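PDB 5XCJ: vacuolar protein sorting-associated protein 29 from Entamoeba histolytica, which probably serves in retromer-dependent protein transport, as a VPS29-family protein with a calcineurin-like metallophosphatase fold that binds zinc. Local coordinates for residues L35-N39 with I82-H86; L130-T136 with V147-L153. The protein carries 1 engineered substitution. All coordinates share one frame; numbering follows the deposited sequence.

Contact 1: residues L35-N39 with I82-H86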
loop_
_atom_site.group_PDB
_atom_site.type_symbol
_atom_site.label_atom_id
_atom_site.label_comp_id
_atom_site.label_asym_id
_atom_site.label_seq_id
_atom_site.Cartn_x
_atom_site.Cartn_y
_atom_site.Cartn_z
ATOM N N LEU A 35 1.819 2.704 6.025
ATOM C CA LEU A 35 0.537 3.057 5.434
ATOM C C LEU A 35 -0.032 1.764 4.871
ATOM O O LEU A 35 0.480 1.224 3.898
ATOM C CB LEU A 35 0.710 4.114 4.346
ATOM C CG LEU A 35 1.394 5.395 4.827
ATOM C CD1 LEU A 35 1.357 6.483 3.768
ATOM C CD2 LEU A 35 0.805 5.879 6.142
ATOM N N CYS A 36 -1.098 1.281 5.485
ATOM C CA CYS A 36 -1.709 0.031 5.081
ATOM C C CYS A 36 -3.065 0.253 4.431
ATOM O O CYS A 36 -3.936 0.909 4.993
ATOM C CB CYS A 36 -1.843 -0.894 6.287
ATOM S SG CYS A 36 -2.544 -2.512 5.914
ATOM N N THR A 37 -3.248 -0.350 3.264
ATOM C CA THR A 37 -4.485 -0.234 2.497
ATOM C C THR A 37 -5.687 -1.010 3.045
ATOM O O THR A 37 -6.801 -0.823 2.574
ATOM C CB THR A 37 -4.284 -0.567 1.011
ATOM O OG1 THR A 37 -3.711 -1.868 0.878
ATOM C CG2 THR A 37 -3.384 0.468 0.354
ATOM N N GLY A 38 -5.474 -1.861 4.041
ATOM C CA GLY A 38 -6.577 -2.641 4.582
ATOM C C GLY A 38 -6.540 -4.113 4.211
ATOM O O GLY A 38 -5.521 -4.606 3.748
ATOM N N ASN A 39 -7.679 -4.784 4.387
ATOM C CA ASN A 39 -7.804 -6.205 4.119
ATOM C C ASN A 39 -6.801 -7.050 4.917
ATOM O O ASN A 39 -6.041 -7.833 4.364
ATOM C CB ASN A 39 -7.746 -6.504 2.622
ATOM C CG ASN A 39 -9.090 -6.299 1.944
ATOM O OD1 ASN A 39 -10.067 -5.943 2.592
ATOM N ND2 ASN A 39 -9.138 -6.520 0.642
ATOM N N ILE A 82 -0.465 12.917 1.995
ATOM C CA ILE A 82 -0.758 11.578 1.508
ATOM C C ILE A 82 -2.176 11.121 1.816
ATOM O O ILE A 82 -2.633 11.191 2.950
ATOM C CB ILE A 82 0.244 10.552 2.085
ATOM C CG1 ILE A 82 1.672 10.897 1.654
ATOM C CG2 ILE A 82 -0.114 9.139 1.656
ATOM C CD1 ILE A 82 2.736 10.038 2.302
ATOM N N GLY A 83 -2.847 10.628 0.784
ATOM C CA GLY A 83 -4.204 10.138 0.899
ATOM C C GLY A 83 -4.184 8.627 0.841
ATOM O O GLY A 83 -3.514 8.033 0.005
ATOM N N LEU A 84 -4.895 8.000 1.763
ATOM C CA LEU A 84 -4.933 6.549 1.818
ATOM C C LEU A 84 -6.336 5.967 1.926
ATOM O O LEU A 84 -7.124 6.407 2.749
ATOM C CB LEU A 84 -4.085 6.080 3.000
ATOM C CG LEU A 84 -4.109 4.604 3.394
ATOM C CD1 LEU A 84 -3.219 3.807 2.458
ATOM C CD2 LEU A 84 -3.667 4.431 4.836
ATOM N N MET A 85 -6.630 5.010 1.062
ATOM C CA MET A 85 -7.891 4.282 1.085
ATOM C C MET A 85 -7.713 2.929 0.392
ATOM O O MET A 85 -6.802 2.759 -0.412
ATOM C CB MET A 85 -9.043 5.118 0.523
ATOM C CG MET A 85 -9.358 4.914 -0.943
ATOM S SD MET A 85 -10.891 5.764 -1.358
ATOM C CE MET A 85 -11.814 5.568 0.154
ATOM N N HIS A 86 -8.581 1.970 0.684
ATOM C CA HIS A 86 -8.447 0.645 0.090
ATOM C C HIS A 86 -8.566 0.642 -1.433
ATOM O O HIS A 86 -7.823 -0.054 -2.112
ATOM C CB HIS A 86 -9.416 -0.359 0.713
ATOM C CG HIS A 86 -9.243 -1.747 0.194
ATOM N ND1 HIS A 86 -10.216 -2.398 -0.534
ATOM C CD2 HIS A 86 -8.205 -2.608 0.281
ATOM C CE1 HIS A 86 -9.784 -3.597 -0.870
ATOM N NE2 HIS A 86 -8.566 -3.751 -0.386
#

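Contact 2: residues L130-T136 with V147-L153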
loop_
_atom_site.group_PDB
_atom_site.type_symbol
_atom_site.label_atom_id
_atom_site.label_comp_id
_atom_site.label_asym_id
_atom_site.label_seq_id
_atom_site.Cartn_x
_atom_site.Cartn_y
_atom_site.Cartn_z
ATOM N N LEU A 130 -0.097 5.671 -6.036
ATOM C CA LEU A 130 0.639 4.473 -5.651
ATOM C C LEU A 130 -0.210 3.305 -5.153
ATOM O O LEU A 130 -1.143 3.485 -4.383
ATOM C CB LEU A 130 1.673 4.830 -4.585
ATOM C CG LEU A 130 2.379 6.168 -4.786
ATOM C CD1 LEU A 130 3.255 6.524 -3.600
ATOM C CD2 LEU A 130 3.188 6.134 -6.065
ATOM N N ASN A 131 0.100 2.118 -5.648
ATOM C CA ASN A 131 -0.560 0.895 -5.225
ATOM C C ASN A 131 0.550 -0.119 -4.948
ATOM O O ASN A 131 1.306 -0.454 -5.847
ATOM C CB ASN A 131 -1.484 0.411 -6.335
ATOM C CG ASN A 131 -2.317 -0.783 -5.929
ATOM O OD1 ASN A 131 -1.874 -1.637 -5.184
ATOM N ND2 ASN A 131 -3.536 -0.843 -6.439
ATOM N N PRO A 132 0.631 -0.626 -3.725
ATOM C CA PRO A 132 1.684 -1.588 -3.376
ATOM C C PRO A 132 1.362 -3.040 -3.743
ATOM O O PRO A 132 2.208 -3.910 -3.557
ATOM C CB PRO A 132 1.803 -1.441 -1.857
ATOM C CG PRO A 132 0.457 -0.990 -1.419
ATOM C CD PRO A 132 -0.152 -0.211 -2.550
ATOM N N GLY A 133 0.163 -3.284 -4.261
ATOM C CA GLY A 133 -0.249 -4.632 -4.599
ATOM C C GLY A 133 -0.617 -5.409 -3.342
ATOM O O GLY A 133 -0.826 -4.831 -2.284
ATOM N N SER A 134 -0.695 -6.724 -3.456
ATOM C CA SER A 134 -1.027 -7.534 -2.303
ATOM C C SER A 134 0.268 -8.071 -1.718
ATOM O O SER A 134 1.072 -8.677 -2.418
ATOM C CB SER A 134 -1.951 -8.687 -2.684
ATOM O OG SER A 134 -2.061 -9.610 -1.623
ATOM N N ALA A 135 0.432 -7.885 -0.417
ATOM C CA ALA A 135 1.631 -8.311 0.295
ATOM C C ALA A 135 1.839 -9.810 0.209
ATOM O O ALA A 135 2.963 -10.284 0.161
ATOM C CB ALA A 135 1.569 -7.874 1.749
ATOM N N THR A 136 0.744 -10.550 0.225
ATOM C CA THR A 136 0.792 -12.000 0.165
ATOM C C THR A 136 0.519 -12.565 -1.219
ATOM O O THR A 136 0.520 -13.772 -1.408
ATOM C CB THR A 136 -0.246 -12.588 1.126
ATOM O OG1 THR A 136 -1.544 -12.125 0.749
ATOM C CG2 THR A 136 0.047 -12.146 2.543
ATOM N N VAL A 147 1.298 -11.474 -7.563
ATOM C CA VAL A 147 2.555 -11.825 -6.915
ATOM C C VAL A 147 2.709 -10.976 -5.664
ATOM O O VAL A 147 2.268 -9.834 -5.638
ATOM C CB VAL A 147 3.771 -11.587 -7.826
ATOM C CG1 VAL A 147 3.788 -12.587 -8.967
ATOM C CG2 VAL A 147 3.790 -10.151 -8.335
ATOM N N PRO A 148 3.349 -11.512 -4.630
ATOM C CA PRO A 148 3.501 -10.741 -3.397
ATOM C C PRO A 148 4.270 -9.467 -3.701
ATOM O O PRO A 148 5.276 -9.510 -4.394
ATOM C CB PRO A 148 4.325 -11.665 -2.503
ATOM C CG PRO A 148 3.977 -13.029 -2.980
ATOM C CD PRO A 148 3.788 -12.907 -4.459
ATOM N N SER A 149 3.761 -8.348 -3.210
ATOM C CA SER A 149 4.376 -7.062 -3.449
ATOM C C SER A 149 4.173 -6.062 -2.327
ATOM O O SER A 149 3.234 -6.159 -1.556
ATOM C CB SER A 149 3.803 -6.468 -4.733
ATOM O OG SER A 149 4.300 -7.161 -5.855
ATOM N N PHE A 150 5.093 -5.107 -2.253
ATOM C CA PHE A 150 5.034 -3.997 -1.310
ATOM C C PHE A 150 5.926 -2.848 -1.785
ATOM O O PHE A 150 6.723 -3.011 -2.701
ATOM C CB PHE A 150 5.317 -4.407 0.135
ATOM C CG PHE A 150 6.760 -4.671 0.423
ATOM C CD1 PHE A 150 7.609 -3.635 0.750
ATOM C CD2 PHE A 150 7.260 -5.955 0.376
ATOM C CE1 PHE A 150 8.935 -3.877 1.020
ATOM C CE2 PHE A 150 8.586 -6.202 0.642
ATOM C CZ PHE A 150 9.423 -5.161 0.963
ATOM N N MET A 151 5.769 -1.692 -1.161
ATOM C CA MET A 151 6.547 -0.518 -1.521
ATOM C C MET A 151 7.200 0.123 -0.311
ATOM O O MET A 151 6.668 0.079 0.788
ATOM C CB MET A 151 5.649 0.544 -2.144
ATOM C CG MET A 151 5.206 0.318 -3.571
ATOM S SD MET A 151 4.181 1.716 -4.076
ATOM C CE MET A 151 3.868 1.312 -5.789
ATOM N N LEU A 152 8.365 0.716 -0.535
ATOM C CA LEU A 152 9.059 1.457 0.496
ATOM C C LEU A 152 9.304 2.835 -0.091
ATOM O O LEU A 152 9.822 2.949 -1.194
ATOM C CB LEU A 152 10.380 0.803 0.873
ATOM C CG LEU A 152 10.268 -0.383 1.819
ATOM C CD1 LEU A 152 11.644 -0.939 2.127
ATOM C CD2 LEU A 152 9.546 0.033 3.088
ATOM N N LEU A 153 8.910 3.870 0.632
ATOM C CA LEU A 153 9.094 5.227 0.147
ATOM C C LEU A 153 10.136 5.964 0.953
ATOM O O LEU A 153 10.133 5.920 2.174
ATOM C CB LEU A 153 7.790 6.027 0.201
ATOM C CG LEU A 153 6.479 5.425 -0.296
ATOM C CD1 LEU A 153 5.371 6.454 -0.127
ATOM C CD2 LEU A 153 6.588 4.964 -1.738
HETATM O O HOH W 1 1.102 -4.826 -0.484
HETATM O O HOH W 2 -0.012 -8.121 -5.485
#

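Contact 1: residues L35-N39 with I82-H86
Asn-39 OD1 stands over one face of the His-86 imidazole, while ND2 lies off its NE2 corner, raised from the ring plane, where the two sheets of the metallophosphatase sandwich converge on the metal site. The segments lie on strands 33-36 and 80-85, run on beyond them almost parallel, 7° apart, and share no hydrogen bond. Within the sandwich the contact is apolar. Leu-35 CD1 rests on Ile-82 CG2 at 3.7 Å, and Leu-84 pushes its two methyls up to the facing backbone, CD2 standing 3.5 Å from Cys-36 O. The side chains of Thr-37 and Leu-84 cross at about a right angle, CG2 meeting CD1 at 4.0 Å. Ile-112 of strand 110-112 touches all four of these side chains.

Toward the site the contact becomes polar. Asn-39 is a zinc ligand in this protein, although the metal is absent here; its amide plane stands 54° from the imidazole. Asn-39 ND2 comes to 3.0 Å from His-86 NE2, at too poor an angle for a hydrogen bond: NE2 bonds to OD1 of Asp-8, another zinc ligand, and ND2 makes a weak bond to the same oxygen. With ND1 bonded to His-88, the ring's rotation is held. Asn-39 OD1 takes the backbone N-H of Phe-63, which, with the weak bond to Asp-8, helps set the turn of the amide. With CG anti to the backbone N (chi1 -176°), His-86 brings CD2 to 3.2 Å from Thr-37 O, at the ring edge near its plane.

Contact 2: residues L130-T136 with V147-L153
The loop that leaves strand 127-131 for the metal site is laid here along the start of strand 149-156; this loop, not the strand before it, makes the backbone bond, while side chains of both strands pack between the sheets of the metallophosphatase sandwich. One direct hydrogen bond crosses: Ser-149 N gives its proton to Ser-134 O at 2.8 Å, coming from above the carbonyl plane. On the flanks of this bond, Pro-148 CA approaches Ser-134 O and Ala-135 CA approaches Ser-149 O as C-H...O contacts, both 3.3 Å. Two waters lie alongside. Water 1 can donate to Gly-133 O and Ser-149 O, and water 2, which accepts from Ser-134 N at 2.6 Å, can donate to Val-147 O, though each has more acceptors near than protons.

At the apolar end, Met-151 stretches out beyond CG (chi2 -179°, chi3 176°) and runs along the other backbone: CG packs on the Pro-132 ring carbon CB, SD on Leu-130 CB at 4.0 Å, and CE comes to 3.1 Å from Asn-131 O. Farther on, Leu-130 CD1 and Leu-153 CD1 meet tip to tip at 4.1 Å. The CB of Asn-131 leaves away from 147-153, and its OD1 accepts from Gly-133 N at 2.8 Å, an Asx turn. Beyond the turn, Ser-134 OG is bonded to Asp-8 O and Ala-138 N, and Thr-136 OG1 to Phe-9 O, tying the loop to the segment that carries the zinc ligand Asp-8. Such loops, gathered at the strand ends around the metal site, are typical of the calcineurin-like phosphoesterase fold.

How the contacts relate
From the N terminus, strand 2-6 leads to the zinc ligand Asp-8, and the chain next reaches strand 33-36. Contact 1 closes the first loop when 82-86 returns beside 35-39, after helix 43-52 and strands 55-58 and 72-77. Contact 2 opens only later and closes a short loop of ten residues, without helix or strand, between 130-136 and 147-153. The two contacts are therefore in series. Each joins the six-stranded sheet to the five-stranded one, in reverse order along the chain: contact 1 starts from the former, contact 2 from the latter. Their centres lie 12 Å apart, and both reach the metal-site end of the sandwich, one through His-86 and the other through Ser-134.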